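Local structure of UDP-D-quinovosamine 4-dehydrogenase (Vibrio fischeri, 3NKL) at residues Q18-L23 against S110-L114; P31-D37 against I49-P54. The protein is thought to oxidise UDP-D-quinovosamine and probably has lyase activity, this chain being a Rossmann-type CoA-binding-like domain of the longer, probably membrane-anchored protein. The contacts are given in a common frame with arbitrary orientation. Where two conformers were deposited one is given. Numbering follows the deposited sequence.

In the fold
Both contacts belong to one Rossmann-type alpha/beta domain, their centres 16 Å apart. Helix 14-25 and strand 29-35 follow each other in the chain and supply the first segments of contact 1 and contact 2; segment 49-54 comes next and 110-114 last. Contact 2 pairs neighbouring parallel strands, whereas contact 1 joins the helix to the loop leading into the edge strand 115-116. The two meet at the helix, where Ala20 CB lies 3.7 Å from Phe34 CZ and Leu23 CB 4.2 Å from Pro31 CD. Ala20 and Leu23 thus face contact 2, while Gln18, Leu19, Met22 and Leu23 meet the loop, so one helix ties the early sheet strands to the C-terminal part of the domain.

Contact 1 (Q18-L23 against S110-L114); sequences QLANML and SIGQL
Residues 18-23 are regular alpha helix, with Met22 N bonded to Gln18 O (2.9 Å) and Leu23 N to Leu19 O (2.8 Å); the facing segment is a type I beta turn, Ser110 to Gln113, continuing into extended Leu114. The closest CA pair is Met22 and Gly112, at 6.2 Å. No hydrogen bond crosses the interface, which buries 306 Å² by apolar contact.

Ser110 (chi1 t) builds an ST turn: its OG accepts from Gly112 N at 3.0 Å, while Ser110 N donates to Gln113 OE1 at 3.0 Å. The turn is closed by Gln113 N to Ser110 O, 3.1 Å. Ile111, rotamer mt, points at the helix. Its CB lies 3.5 Å from Met22 CE, its CG2 4.1 Å from Leu19 CB and its CD1 3.7 Å from Gln18 NE2, an amide bonded to Ser14 O. Gly112 admits the selenomethionine Met22 (chi1 -147°, between wells, chi2 87°, chi3 55°), whose CG is 3.8 Å from Gly112 CA; an ideal CB would lie 3.0 Å from that CG, a clash. Leu114 (mt) brings CD2 to 4.2 Å from Leu19 CD1 (Leu19 is tp), and CD1 to 4.5 Å from Leu23 CD2.

A loop thus packs on a helix flank beside the Rossmann sheet: Leu19, Leu23 and Leu114 converge on Leu70 of strand 68-71, and Leu19 and Leu23 also touch Ile9 of strand 5-10.

Contact 2 (P31-D37 against I49-P54); sequences PIAFIDD and ITIYRP. With SO4 (sulfate ion), chain K.
This is a parallel strand pair of the Rossmann-type sheet: strands 31-35 and 49-52 approach to 4.6 Å along their axes, their N-to-C directions 34° apart. Phe34 pairs with Ile51 (CA-CA 4.5 Å) and Ile35 with Tyr52 (4.9 Å). The bonding alternates as parallel strands require: Phe34 N donates to Thr50 O (3.0 Å), Tyr52 N to Phe34 O (2.9 Å) and Asp36 N to Tyr52 O (2.9 Å). Before this ladder, where Ile32 leaves extended conformation (phi/psi -81/-39), a water bridges the gap, donating to Ile32 O (2.8 Å) and accepting from Thr50 N (2.7 Å). The backbone groups turned away have other partners: Ala33 and Ile35 make backbone hydrogen bonds with Ile9, and Ile35 also with Gly11; Ile51 does so with Lys43, and Arg53 N donates to His42 ND1.

Phe34 (chi1 m) and Ile51 (mt) share one sheet face, with Phe34 CB 3.9 Å from Ile51 CG1; Ile49 CD1 lies 3.4 Å from Phe34 CE1, near Ala20 of helix 14-25. Ile35 (mm) and Tyr52 (chi1 m) occupy the other face, against helix 57-64.

Asp36 OD1 accepts from Ala12 N beside the putative GxGxxG loop, and OD2 from Asp38 N. This placement is reminiscent of the acidic residue ending the second strand of many Rossmann dinucleotide sites. Asp37 OD1 bonds Tyr10 OH; OD2 makes a salt bridge with Lys40 of the second subunit. Arg53 NH2 meets a sulfate, probably from crystallisation, through a weak hydrogen bond to O3 at 2.6 Å.

Contact 1 (Q18-L23 against S110-L114)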
loop_
_atom_site.group_PDB
_atom_site.type_symbol
_atom_site.label_atom_id
_atom_site.label_comp_id
_atom_site.label_asym_id
_atom_site.label_seq_id
_atom_site.Cartn_x
_atom_site.Cartn_y
_atom_site.Cartn_z
ATOM N N GLN B 18 8.871 4.936 -0.087
ATOM C CA GLN B 18 9.802 5.239 0.995
ATOM C C GLN B 18 11.065 4.408 0.868
ATOM O O GLN B 18 12.174 4.913 1.060
ATOM C CB GLN B 18 9.159 4.987 2.357
ATOM C CG GLN B 18 8.005 5.890 2.670
ATOM C CD GLN B 18 7.442 5.566 4.027
ATOM O OE1 GLN B 18 8.062 5.876 5.043
ATOM N NE2 GLN B 18 6.297 4.890 4.058
ATOM N N LEU B 19 10.909 3.131 0.532
ATOM C CA LEU B 19 12.099 2.310 0.306
ATOM C C LEU B 19 12.972 2.908 -0.778
ATOM O O LEU B 19 14.198 3.009 -0.623
ATOM C CB LEU B 19 11.722 0.877 -0.061
ATOM C CG LEU B 19 12.879 -0.090 -0.336
ATOM C CD1 LEU B 19 13.708 -0.317 0.911
ATOM C CD2 LEU B 19 12.305 -1.421 -0.844
ATOM N N ALA B 20 12.368 3.301 -1.888
ATOM C CA ALA B 20 13.171 3.809 -2.994
ATOM C C ALA B 20 13.993 5.025 -2.545
ATOM O O ALA B 20 15.107 5.219 -3.006
ATOM C CB ALA B 20 12.307 4.138 -4.205
ATOM N N ASN B 21 13.452 5.830 -1.629
ATOM C CA ASN B 21 14.221 6.957 -1.068
ATOM C C ASN B 21 15.324 6.506 -0.126
ATOM O O ASN B 21 16.428 7.043 -0.151
ATOM C CB ASN B 21 13.310 7.927 -0.318
ATOM C CG ASN B 21 12.435 8.730 -1.239
ATOM O OD1 ASN B 21 11.451 9.329 -0.806
ATOM N ND2 ASN B 21 12.783 8.750 -2.516
HETATM N N MSE B 22 15.000 5.550 0.737
HETATM C CA MSE B 22 15.990 4.894 1.573
HETATM C C MSE B 22 17.165 4.536 0.668
HETATM O O MSE B 22 18.294 4.992 0.874
HETATM C CB MSE B 22 15.400 3.610 2.159
HETATM C CG MSE B 22 15.886 3.234 3.550
HETATM SE SE MSE B 22 14.770 4.126 4.854
HETATM C CE MSE B 22 13.040 3.480 4.229
ATOM N N LEU B 23 16.880 3.736 -0.358
ATOM C CA LEU B 23 17.922 3.232 -1.283
ATOM C C LEU B 23 18.634 4.323 -2.086
ATOM O O LEU B 23 19.868 4.349 -2.166
ATOM C CB LEU B 23 17.308 2.247 -2.281
ATOM C CG LEU B 23 16.489 1.095 -1.696
ATOM C CD1 LEU B 23 16.099 0.132 -2.788
ATOM C CD2 LEU B 23 17.259 0.360 -0.604
ATOM N N SER B 110 12.719 -0.740 10.753
ATOM C CA SER B 110 12.748 0.264 9.691
ATOM C C SER B 110 12.428 -0.370 8.340
ATOM O O SER B 110 12.745 -1.533 8.103
ATOM C CB SER B 110 14.146 0.886 9.625
ATOM O OG SER B 110 14.346 1.557 8.398
ATOM N N ILE B 111 11.807 0.395 7.450
ATOM C CA ILE B 111 11.540 -0.070 6.093
ATOM C C ILE B 111 12.834 -0.466 5.375
ATOM O O ILE B 111 12.837 -1.316 4.481
ATOM C CB ILE B 111 10.770 1.010 5.290
ATOM C CG1 ILE B 111 9.359 1.169 5.852
ATOM C CG2 ILE B 111 10.611 0.616 3.826
ATOM C CD1 ILE B 111 8.528 2.182 5.100
ATOM N N GLY B 112 13.947 0.134 5.779
ATOM C CA GLY B 112 15.208 -0.157 5.114
ATOM C C GLY B 112 15.822 -1.493 5.506
ATOM O O GLY B 112 16.818 -1.885 4.927
ATOM N N GLN B 113 15.270 -2.184 6.507
ATOM C CA GLN B 113 15.837 -3.487 6.891
ATOM C C GLN B 113 15.356 -4.540 5.899
ATOM O O GLN B 113 14.166 -4.867 5.843
ATOM C CB GLN B 113 15.439 -3.870 8.323
ATOM C CG GLN B 113 16.007 -2.939 9.406
ATOM C CD GLN B 113 15.610 -3.368 10.820
ATOM O OE1 GLN B 113 14.919 -2.640 11.533
ATOM N NE2 GLN B 113 16.074 -4.548 11.233
ATOM N N LEU B 114 16.275 -5.076 5.111
ATOM C CA LEU B 114 15.909 -5.992 4.034
ATOM C C LEU B 114 16.338 -7.401 4.402
ATOM O O LEU B 114 17.520 -7.641 4.641
ATOM C CB LEU B 114 16.634 -5.574 2.744
ATOM C CG LEU B 114 16.172 -4.243 2.129
ATOM C CD1 LEU B 114 17.094 -3.843 0.990
ATOM C CD2 LEU B 114 14.715 -4.354 1.647
#

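Contact 2 (P31-D37 against I49-P54)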
loop_
_atom_site.group_PDB
_atom_site.type_symbol
_atom_site.label_atom_id
_atom_site.label_comp_id
_atom_site.label_asym_id
_atom_site.label_seq_id
_atom_site.Cartn_x
_atom_site.Cartn_y
_atom_site.Cartn_z
ATOM N N PRO B 31 17.285 1.666 -7.374
ATOM C CA PRO B 31 16.025 1.162 -7.919
ATOM C C PRO B 31 15.861 1.631 -9.364
ATOM O O PRO B 31 15.860 2.829 -9.618
ATOM C CB PRO B 31 14.963 1.783 -6.991
ATOM C CG PRO B 31 15.607 2.990 -6.417
ATOM C CD PRO B 31 17.092 2.767 -6.409
ATOM N N ILE B 32 15.752 0.687 -10.293
ATOM C CA ILE B 32 15.614 0.990 -11.716
ATOM C C ILE B 32 14.182 1.339 -12.091
ATOM O O ILE B 32 13.935 2.224 -12.915
ATOM C CB ILE B 32 16.021 -0.237 -12.555
ATOM C CG1 ILE B 32 17.501 -0.545 -12.342
ATOM C CG2 ILE B 32 15.712 -0.015 -14.022
ATOM C CD1 ILE B 32 18.394 0.620 -12.603
ATOM N N ALA B 33 13.245 0.620 -11.487
ATOM C CA ALA B 33 11.822 0.759 -11.794
ATOM C C ALA B 33 11.053 0.076 -10.689
ATOM O O ALA B 33 11.647 -0.689 -9.909
ATOM C CB ALA B 33 11.508 0.095 -13.124
ATOM N N PHE B 34 9.745 0.344 -10.627
ATOM C CA PHE B 34 8.833 -0.356 -9.742
ATOM C C PHE B 34 8.045 -1.391 -10.523
ATOM O O PHE B 34 7.776 -1.215 -11.708
ATOM C CB PHE B 34 7.790 0.610 -9.140
ATOM C CG PHE B 34 8.355 1.597 -8.167
ATOM C CD1 PHE B 34 8.665 2.887 -8.568
ATOM C CD2 PHE B 34 8.556 1.242 -6.839
ATOM C CE1 PHE B 34 9.166 3.802 -7.659
ATOM C CE2 PHE B 34 9.061 2.151 -5.924
ATOM C CZ PHE B 34 9.361 3.429 -6.328
ATOM N N ILE B 35 7.650 -2.456 -9.843
ATOM C CA ILE B 35 6.630 -3.358 -10.348
ATOM C C ILE B 35 5.406 -3.208 -9.432
ATOM O O ILE B 35 5.557 -3.123 -8.212
ATOM C CB ILE B 35 7.110 -4.814 -10.311
ATOM C CG1 ILE B 35 8.364 -4.979 -11.175
ATOM C CG2 ILE B 35 6.014 -5.765 -10.815
ATOM C CD1 ILE B 35 8.074 -4.895 -12.671
ATOM N N ASP B 36 4.211 -3.152 -10.012
ATOM C CA ASP B 36 2.973 -3.089 -9.211
ATOM C C ASP B 36 1.820 -3.814 -9.908
ATOM O O ASP B 36 1.625 -3.656 -11.116
ATOM C CB ASP B 36 2.585 -1.635 -8.933
ATOM C CG ASP B 36 1.590 -1.507 -7.765
ATOM O OD1 ASP B 36 2.011 -1.104 -6.661
ATOM O OD2 ASP B 36 0.394 -1.819 -7.953
ATOM N N ASP B 37 1.069 -4.606 -9.142
ATOM C CA ASP B 37 -0.048 -5.393 -9.663
ATOM C C ASP B 37 -1.197 -4.505 -10.139
ATOM O O ASP B 37 -2.090 -4.968 -10.839
ATOM C CB ASP B 37 -0.589 -6.345 -8.586
ATOM C CG ASP B 37 0.411 -7.420 -8.184
ATOM O OD1 ASP B 37 1.186 -7.876 -9.050
ATOM O OD2 ASP B 37 0.414 -7.827 -6.997
ATOM N N ILE B 49 11.048 7.419 -11.549
ATOM C CA ILE B 49 11.084 5.985 -11.770
ATOM C C ILE B 49 9.748 5.621 -12.379
ATOM O O ILE B 49 8.718 6.054 -11.879
ATOM C CB ILE B 49 11.162 5.235 -10.422
ATOM C CG1 ILE B 49 11.995 6.017 -9.413
ATOM C CG2 ILE B 49 11.708 3.834 -10.599
ATOM C CD1 ILE B 49 12.142 5.307 -8.103
ATOM N N THR B 50 9.730 4.813 -13.432
ATOM C CA THR B 50 8.426 4.362 -13.903
ATOM C C THR B 50 7.990 3.015 -13.294
ATOM O O THR B 50 8.815 2.224 -12.812
ATOM C CB THR B 50 8.249 4.494 -15.454
ATOM O OG1 THR B 50 7.995 3.219 -16.051
ATOM C CG2 THR B 50 9.458 5.149 -16.089
ATOM N N ILE B 51 6.677 2.811 -13.278
ATOM C CA ILE B 51 6.017 1.673 -12.649
ATOM C C ILE B 51 5.468 0.765 -13.739
ATOM O O ILE B 51 4.875 1.253 -14.696
ATOM C CB ILE B 51 4.818 2.147 -11.793
ATOM C CG1 ILE B 51 5.260 3.107 -10.693
ATOM C CG2 ILE B 51 4.107 0.972 -11.153
ATOM C CD1 ILE B 51 4.090 3.717 -9.945
ATOM N N TYR B 52 5.657 -0.545 -13.608
ATOM C CA TYR B 52 5.213 -1.475 -14.645
ATOM C C TYR B 52 4.416 -2.627 -14.053
ATOM O O TYR B 52 4.658 -3.043 -12.925
ATOM C CB TYR B 52 6.400 -2.076 -15.415
ATOM C CG TYR B 52 7.292 -1.078 -16.103
ATOM C CD1 TYR B 52 7.053 -0.700 -17.418
ATOM C CD2 TYR B 52 8.378 -0.519 -15.446
ATOM C CE1 TYR B 52 7.878 0.209 -18.061
ATOM C CE2 TYR B 52 9.213 0.386 -16.081
ATOM C CZ TYR B 52 8.948 0.749 -17.387
ATOM O OH TYR B 52 9.755 1.659 -18.013
ATOM N N ARG B 53 3.488 -3.157 -14.842
ATOM C CA ARG B 53 2.747 -4.347 -14.458
ATOM C C ARG B 53 3.713 -5.529 -14.464
ATOM O O ARG B 53 4.755 -5.493 -15.150
ATOM C CB ARG B 53 1.596 -4.595 -15.443
ATOM C CG ARG B 53 2.090 -4.796 -16.883
ATOM C CD ARG B 53 1.318 -5.890 -17.624
ATOM N NE ARG B 53 0.210 -5.383 -18.424
ATOM C CZ ARG B 53 -0.880 -6.086 -18.723
ATOM N NH1 ARG B 53 -1.837 -5.544 -19.462
ATOM N NH2 ARG B 53 -1.021 -7.327 -18.275
ATOM N N PRO B 54 3.380 -6.584 -13.706
ATOM C CA PRO B 54 4.320 -7.691 -13.485
ATOM C C PRO B 54 4.681 -8.441 -14.767
ATOM O O PRO B 54 5.660 -9.175 -14.787
ATOM C CB PRO B 54 3.560 -8.626 -12.540
ATOM C CG PRO B 54 2.484 -7.786 -11.925
ATOM C CD PRO B 54 2.149 -6.710 -12.899
HETATM S S SO4 K . 0.112 -9.002 -15.344
HETATM O O1 SO4 K . 0.981 -7.870 -15.637
HETATM O O2 SO4 K . -0.690 -8.715 -14.145
HETATM O O3 SO4 K . -0.784 -9.207 -16.487
HETATM O O4 SO4 K . 0.906 -10.213 -15.124
HETATM O O HOH W 1 12.049 3.748 -14.320
#